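Local coordinates for protein 2-aminomuconic 6-semialdehyde dehydrogenase (Pseudomonas sp., PDB 7BZV) that probably oxidises 2-aminomuconic 6-semialdehyde with NAD+ as cofactor in the meta-cleavage pathway of 2-aminophenol catabolism, working as a tetramer, at residues I72-A86 with G184-I198. Sequence-based numbering, arbitrary orientation.
Sequences IANEMERRQQDFLDA and GTATLLAEVMEAVGI
Knobs-into-holes packing joins the kinked helix pair 62-78 and 80-91 of this aldehyde dehydrogenase fold to helix 184-196, which links the parallel neighbouring strands 173-177 and 203-205, a beta-alpha-beta crossover of the Rossmann-like part. The kink at Arg79 changes the crossing: helix 72-78 runs at 122° to helix 184-196, whereas helix 80-86 is nearly antiparallel to it at 156°. Two interlocked knobs define the seam. Phe83 enters among Thr185, Leu188, Leu189 and Val192; Leu188 CB lies over one ring face, 3.9 Å from the centroid, a CH-pi contact, while Val192 CG2 meets the ring edge in plane, 3.7 Å from Phe83 CZ. Val192 in turn sits among Ile72, Glu75, Met76 and Phe83. Its CG1 lies anti to the backbone N, which directs it at Glu75, 3.5 Å from Glu75 CG, while CG2 goes to the Phe83 ring. Ile72 CD1 reaches Met193 SD at 3.4 Å and also touches Ile198 CD1. Helix 156-169 adds Leu157 against Met76 and Thr185. The polar border is a salt-bridge network: Arg79 grips Asp82 OD2 side-on with NE and NH2, and its NH1 reaches Glu191 OE1 across the interface at 3.1 Å. Replacing Arg79 with a leucine would probably leave the Asp82 and Glu191 carboxylates, 6.2 Å apart between Asp82 OD2 and Glu191 OE1, without the cation between them. The guanidinium and Glu191 carboxylate planes are only 17° apart, and Glu191 OE1 receives NH1 on its anti lone pair, with a second, weak bond from Arg79 NH2 at 3.3 Å.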
loop_
_atom_site.group_PDB
_atom_site.type_symbol
_atom_site.label_atom_id
_atom_site.label_comp_id
_atom_site.label_asym_id
_atom_site.label_seq_id
_atom_site.Cartn_x
_atom_site.Cartn_y
_atom_site.Cartn_z
ATOM N N ILE B 72 17.547 -15.914 15.853
ATOM C CA ILE B 72 17.374 -17.278 15.365
ATOM C C ILE B 72 18.180 -17.503 14.093
ATOM O O ILE B 72 18.908 -18.497 13.962
ATOM C CB ILE B 72 15.885 -17.593 15.135
ATOM C CG1 ILE B 72 15.170 -17.746 16.473
ATOM C CG2 ILE B 72 15.756 -18.840 14.245
ATOM C CD1 ILE B 72 13.619 -17.639 16.398
ATOM N N ALA B 73 18.032 -16.604 13.121
ATOM C CA ALA B 73 18.757 -16.762 11.871
ATOM C C ALA B 73 20.269 -16.740 12.096
ATOM O O ALA B 73 21.001 -17.513 11.472
ATOM C CB ALA B 73 18.357 -15.668 10.882
ATOM N N ASN B 74 20.761 -15.840 12.953
ATOM C CA ASN B 74 22.200 -15.780 13.201
ATOM C C ASN B 74 22.703 -17.087 13.809
ATOM O O ASN B 74 23.779 -17.569 13.450
ATOM C CB ASN B 74 22.536 -14.613 14.130
ATOM C CG ASN B 74 22.439 -13.238 13.443
ATOM O OD1 ASN B 74 22.422 -13.119 12.217
ATOM N ND2 ASN B 74 22.334 -12.200 14.254
ATOM N N GLU B 75 21.936 -17.678 14.737
ATOM C CA GLU B 75 22.367 -18.933 15.340
ATOM C C GLU B 75 22.307 -20.074 14.330
ATOM O O GLU B 75 23.207 -20.918 14.296
ATOM C CB GLU B 75 21.526 -19.234 16.576
ATOM C CG GLU B 75 21.785 -20.591 17.207
ATOM C CD GLU B 75 23.188 -20.754 17.786
ATOM O OE1 GLU B 75 24.048 -19.865 17.603
ATOM O OE2 GLU B 75 23.434 -21.795 18.420
ATOM N N MET B 76 21.274 -20.110 13.479
ATOM C CA MET B 76 21.264 -21.082 12.386
ATOM C C MET B 76 22.499 -20.941 11.509
ATOM O O MET B 76 23.087 -21.940 11.080
ATOM C CB MET B 76 20.010 -20.916 11.525
ATOM C CG MET B 76 18.721 -21.302 12.252
ATOM S SD MET B 76 17.273 -20.976 11.216
ATOM C CE MET B 76 17.463 -22.197 9.907
ATOM N N GLU B 77 22.870 -19.708 11.173
ATOM C CA GLU B 77 24.044 -19.520 10.331
ATOM C C GLU B 77 25.305 -20.019 11.035
ATOM O O GLU B 77 26.143 -20.682 10.423
ATOM C CB GLU B 77 24.177 -18.055 9.968
ATOM C CG GLU B 77 25.094 -17.756 8.803
ATOM C CD GLU B 77 24.726 -16.421 8.196
ATOM O OE1 GLU B 77 24.915 -15.418 8.915
ATOM O OE2 GLU B 77 24.210 -16.380 7.050
ATOM N N ARG B 78 25.447 -19.713 12.324
ATOM C CA ARG B 78 26.597 -20.197 13.075
ATOM C C ARG B 78 26.668 -21.713 13.064
ATOM O O ARG B 78 27.762 -22.280 13.085
ATOM C CB ARG B 78 26.536 -19.700 14.514
ATOM C CG ARG B 78 27.805 -19.974 15.320
ATOM C CD ARG B 78 27.610 -19.693 16.795
ATOM N NE ARG B 78 26.778 -20.676 17.508
ATOM C CZ ARG B 78 27.187 -21.890 17.877
ATOM N NH1 ARG B 78 28.417 -22.301 17.587
ATOM N NH2 ARG B 78 26.357 -22.696 18.528
ATOM N N ARG B 79 25.515 -22.389 13.042
ATOM C CA ARG B 79 25.467 -23.842 13.069
ATOM C C ARG B 79 25.125 -24.434 11.716
ATOM O O ARG B 79 24.569 -25.534 11.633
ATOM C CB ARG B 79 24.478 -24.308 14.128
ATOM C CG ARG B 79 24.824 -23.849 15.525
ATOM C CD ARG B 79 24.033 -24.622 16.525
ATOM N NE ARG B 79 24.213 -26.054 16.340
ATOM C CZ ARG B 79 23.423 -26.977 16.862
ATOM N NH1 ARG B 79 22.389 -26.622 17.606
ATOM N NH2 ARG B 79 23.670 -28.255 16.639
ATOM N N GLN B 80 25.491 -23.746 10.642
ATOM C CA GLN B 80 24.970 -24.138 9.342
ATOM C C GLN B 80 25.548 -25.454 8.839
ATOM O O GLN B 80 24.886 -26.144 8.054
ATOM C CB GLN B 80 25.212 -23.036 8.312
ATOM C CG GLN B 80 26.580 -22.955 7.666
ATOM C CD GLN B 80 26.669 -21.738 6.736
ATOM O OE1 GLN B 80 25.647 -21.232 6.261
ATOM N NE2 GLN B 80 27.881 -21.271 6.475
ATOM N N GLN B 81 26.765 -25.824 9.246
ATOM C CA GLN B 81 27.270 -27.142 8.855
ATOM C C GLN B 81 26.460 -28.250 9.532
ATOM O O GLN B 81 26.175 -29.296 8.926
ATOM C CB GLN B 81 28.761 -27.246 9.189
ATOM C CG GLN B 81 29.443 -28.498 8.626
ATOM C CD GLN B 81 29.557 -28.443 7.113
ATOM O OE1 GLN B 81 30.085 -27.485 6.555
ATOM N NE2 GLN B 81 29.043 -29.462 6.443
ATOM N N ASP B 82 26.063 -28.029 10.784
ATOM C CA ASP B 82 25.191 -28.974 11.473
ATOM C C ASP B 82 23.890 -29.177 10.708
ATOM O O ASP B 82 23.449 -30.317 10.491
ATOM C CB ASP B 82 24.897 -28.477 12.891
ATOM C CG ASP B 82 26.129 -28.451 13.782
ATOM O OD1 ASP B 82 27.180 -28.968 13.366
ATOM O OD2 ASP B 82 26.029 -27.921 14.911
ATOM N N PHE B 83 23.242 -28.075 10.318
ATOM C CA PHE B 83 21.995 -28.178 9.573
ATOM C C PHE B 83 22.228 -28.884 8.253
ATOM O O PHE B 83 21.464 -29.775 7.858
ATOM C CB PHE B 83 21.395 -26.774 9.344
ATOM C CG PHE B 83 20.632 -26.266 10.525
ATOM C CD1 PHE B 83 19.287 -26.530 10.661
ATOM C CD2 PHE B 83 21.262 -25.540 11.508
ATOM C CE1 PHE B 83 18.594 -26.099 11.788
ATOM C CE2 PHE B 83 20.578 -25.094 12.618
ATOM C CZ PHE B 83 19.241 -25.360 12.759
ATOM N N LEU B 84 23.280 -28.475 7.545
ATOM C CA LEU B 84 23.622 -29.108 6.284
ATOM C C LEU B 84 23.797 -30.622 6.442
ATOM O O LEU B 84 23.279 -31.416 5.634
ATOM C CB LEU B 84 24.906 -28.496 5.744
ATOM C CG LEU B 84 24.898 -27.786 4.388
ATOM C CD1 LEU B 84 26.392 -27.543 4.032
ATOM C CD2 LEU B 84 24.185 -28.573 3.336
ATOM N N ASP B 85 24.555 -31.030 7.468
ATOM C CA ASP B 85 24.860 -32.449 7.672
ATOM C C ASP B 85 23.587 -33.230 7.930
ATOM O O ASP B 85 23.342 -34.273 7.311
ATOM C CB ASP B 85 25.833 -32.630 8.847
ATOM C CG ASP B 85 27.255 -32.127 8.548
ATOM O OD1 ASP B 85 27.610 -31.910 7.376
ATOM O OD2 ASP B 85 28.034 -31.955 9.502
ATOM N N ALA B 86 22.739 -32.717 8.829
ATOM C CA ALA B 86 21.512 -33.430 9.148
ATOM C C ALA B 86 20.591 -33.515 7.939
ATOM O O ALA B 86 19.978 -34.563 7.687
ATOM C CB ALA B 86 20.797 -32.753 10.317
ATOM N N GLY B 184 15.621 -34.369 11.333
ATOM C CA GLY B 184 16.841 -33.753 11.834
ATOM C C GLY B 184 16.872 -32.240 11.919
ATOM O O GLY B 184 17.104 -31.669 12.993
ATOM N N THR B 185 16.678 -31.567 10.791
ATOM C CA THR B 185 16.809 -30.117 10.839
ATOM C C THR B 185 15.753 -29.513 11.751
ATOM O O THR B 185 16.002 -28.475 12.374
ATOM C CB THR B 185 16.782 -29.503 9.426
ATOM O OG1 THR B 185 15.717 -30.018 8.635
ATOM C CG2 THR B 185 18.111 -29.840 8.706
ATOM N N ALA B 186 14.584 -30.157 11.868
ATOM C CA ALA B 186 13.563 -29.637 12.770
ATOM C C ALA B 186 14.020 -29.753 14.209
ATOM O O ALA B 186 13.781 -28.849 15.022
ATOM C CB ALA B 186 12.233 -30.381 12.586
ATOM N N THR B 187 14.682 -30.864 14.542
ATOM C CA THR B 187 15.230 -30.990 15.886
ATOM C C THR B 187 16.360 -29.990 16.120
ATOM O O THR B 187 16.452 -29.405 17.202
ATOM C CB THR B 187 15.700 -32.433 16.118
ATOM O OG1 THR B 187 14.615 -33.313 15.791
ATOM C CG2 THR B 187 16.121 -32.637 17.566
ATOM N N LEU B 188 17.226 -29.765 15.123
ATOM C CA LEU B 188 18.254 -28.735 15.286
ATOM C C LEU B 188 17.623 -27.349 15.424
ATOM O O LEU B 188 18.108 -26.498 16.186
ATOM C CB LEU B 188 19.216 -28.751 14.109
ATOM C CG LEU B 188 20.042 -30.039 13.971
ATOM C CD1 LEU B 188 20.949 -29.994 12.757
ATOM C CD2 LEU B 188 20.865 -30.300 15.222
ATOM N N LEU B 189 16.517 -27.114 14.736
ATOM C CA LEU B 189 15.866 -25.820 14.896
ATOM C C LEU B 189 15.407 -25.619 16.338
ATOM O O LEU B 189 15.590 -24.539 16.915
ATOM C CB LEU B 189 14.713 -25.688 13.917
ATOM C CG LEU B 189 14.069 -24.275 13.904
ATOM C CD1 LEU B 189 15.050 -23.195 13.516
ATOM C CD2 LEU B 189 12.849 -24.236 12.936
ATOM N N ALA B 190 14.852 -26.659 16.956
ATOM C CA ALA B 190 14.497 -26.556 18.371
ATOM C C ALA B 190 15.719 -26.265 19.239
ATOM O O ALA B 190 15.643 -25.460 20.180
ATOM C CB ALA B 190 13.798 -27.835 18.831
ATOM N N GLU B 191 16.852 -26.908 18.949
ATOM C CA GLU B 191 18.069 -26.586 19.690
ATOM C C GLU B 191 18.402 -25.109 19.548
ATOM O O GLU B 191 18.783 -24.450 20.521
ATOM C CB GLU B 191 19.235 -27.457 19.211
ATOM C CG GLU B 191 19.027 -28.951 19.487
ATOM C CD GLU B 191 20.241 -29.819 19.115
ATOM O OE1 GLU B 191 21.298 -29.276 18.732
ATOM O OE2 GLU B 191 20.139 -31.056 19.217
ATOM N N VAL B 192 18.223 -24.559 18.352
ATOM C CA VAL B 192 18.504 -23.145 18.138
ATOM C C VAL B 192 17.554 -22.277 18.952
ATOM O O VAL B 192 17.972 -21.298 19.594
ATOM C CB VAL B 192 18.425 -22.812 16.639
ATOM C CG1 VAL B 192 18.415 -21.282 16.429
ATOM C CG2 VAL B 192 19.563 -23.438 15.917
ATOM N N MET B 193 16.261 -22.610 18.923
ATOM C CA MET B 193 15.308 -21.843 19.703
ATOM C C MET B 193 15.724 -21.819 21.167
ATOM O O MET B 193 15.714 -20.780 21.821
ATOM C CB MET B 193 13.908 -22.421 19.559
ATOM C CG MET B 193 13.482 -22.477 18.099
ATOM S SD MET B 193 13.132 -20.706 17.703
ATOM C CE MET B 193 12.839 -21.030 15.900
ATOM N N GLU B 194 16.129 -22.964 21.692
ATOM C CA GLU B 194 16.538 -23.034 23.086
ATOM C C GLU B 194 17.805 -22.229 23.306
ATOM O O GLU B 194 17.926 -21.539 24.321
ATOM C CB GLU B 194 16.728 -24.505 23.467
ATOM C CG GLU B 194 17.401 -24.726 24.795
ATOM C CD GLU B 194 17.635 -26.201 25.037
ATOM O OE1 GLU B 194 18.405 -26.818 24.266
ATOM O OE2 GLU B 194 17.022 -26.747 25.972
ATOM N N ALA B 195 18.753 -22.287 22.357
ATOM C CA ALA B 195 20.037 -21.610 22.551
ATOM C C ALA B 195 19.881 -20.095 22.611
ATOM O O ALA B 195 20.519 -19.437 23.439
ATOM C CB ALA B 195 21.020 -21.985 21.447
ATOM N N VAL B 196 19.048 -19.515 21.741
ATOM C CA VAL B 196 18.930 -18.061 21.736
ATOM C C VAL B 196 18.015 -17.564 22.840
ATOM O O VAL B 196 17.957 -16.356 23.092
ATOM C CB VAL B 196 18.429 -17.512 20.388
ATOM C CG1 VAL B 196 19.365 -17.919 19.274
ATOM C CG2 VAL B 196 17.026 -17.995 20.095
ATOM N N GLY B 197 17.263 -18.452 23.464
ATOM C CA GLY B 197 16.440 -18.088 24.591
ATOM C C GLY B 197 14.979 -17.863 24.292
ATOM O O GLY B 197 14.305 -17.200 25.086
ATOM N N ILE B 198 14.464 -18.390 23.187
ATOM C CA ILE B 198 13.032 -18.313 22.923
ATOM C C ILE B 198 12.295 -18.865 24.143
ATOM O O ILE B 198 12.633 -19.947 24.632
ATOM C CB ILE B 198 12.671 -19.078 21.639
ATOM C CG1 ILE B 198 13.246 -18.357 20.410
ATOM C CG2 ILE B 198 11.168 -19.285 21.547
ATOM C CD1 ILE B 198 12.529 -17.058 20.049
#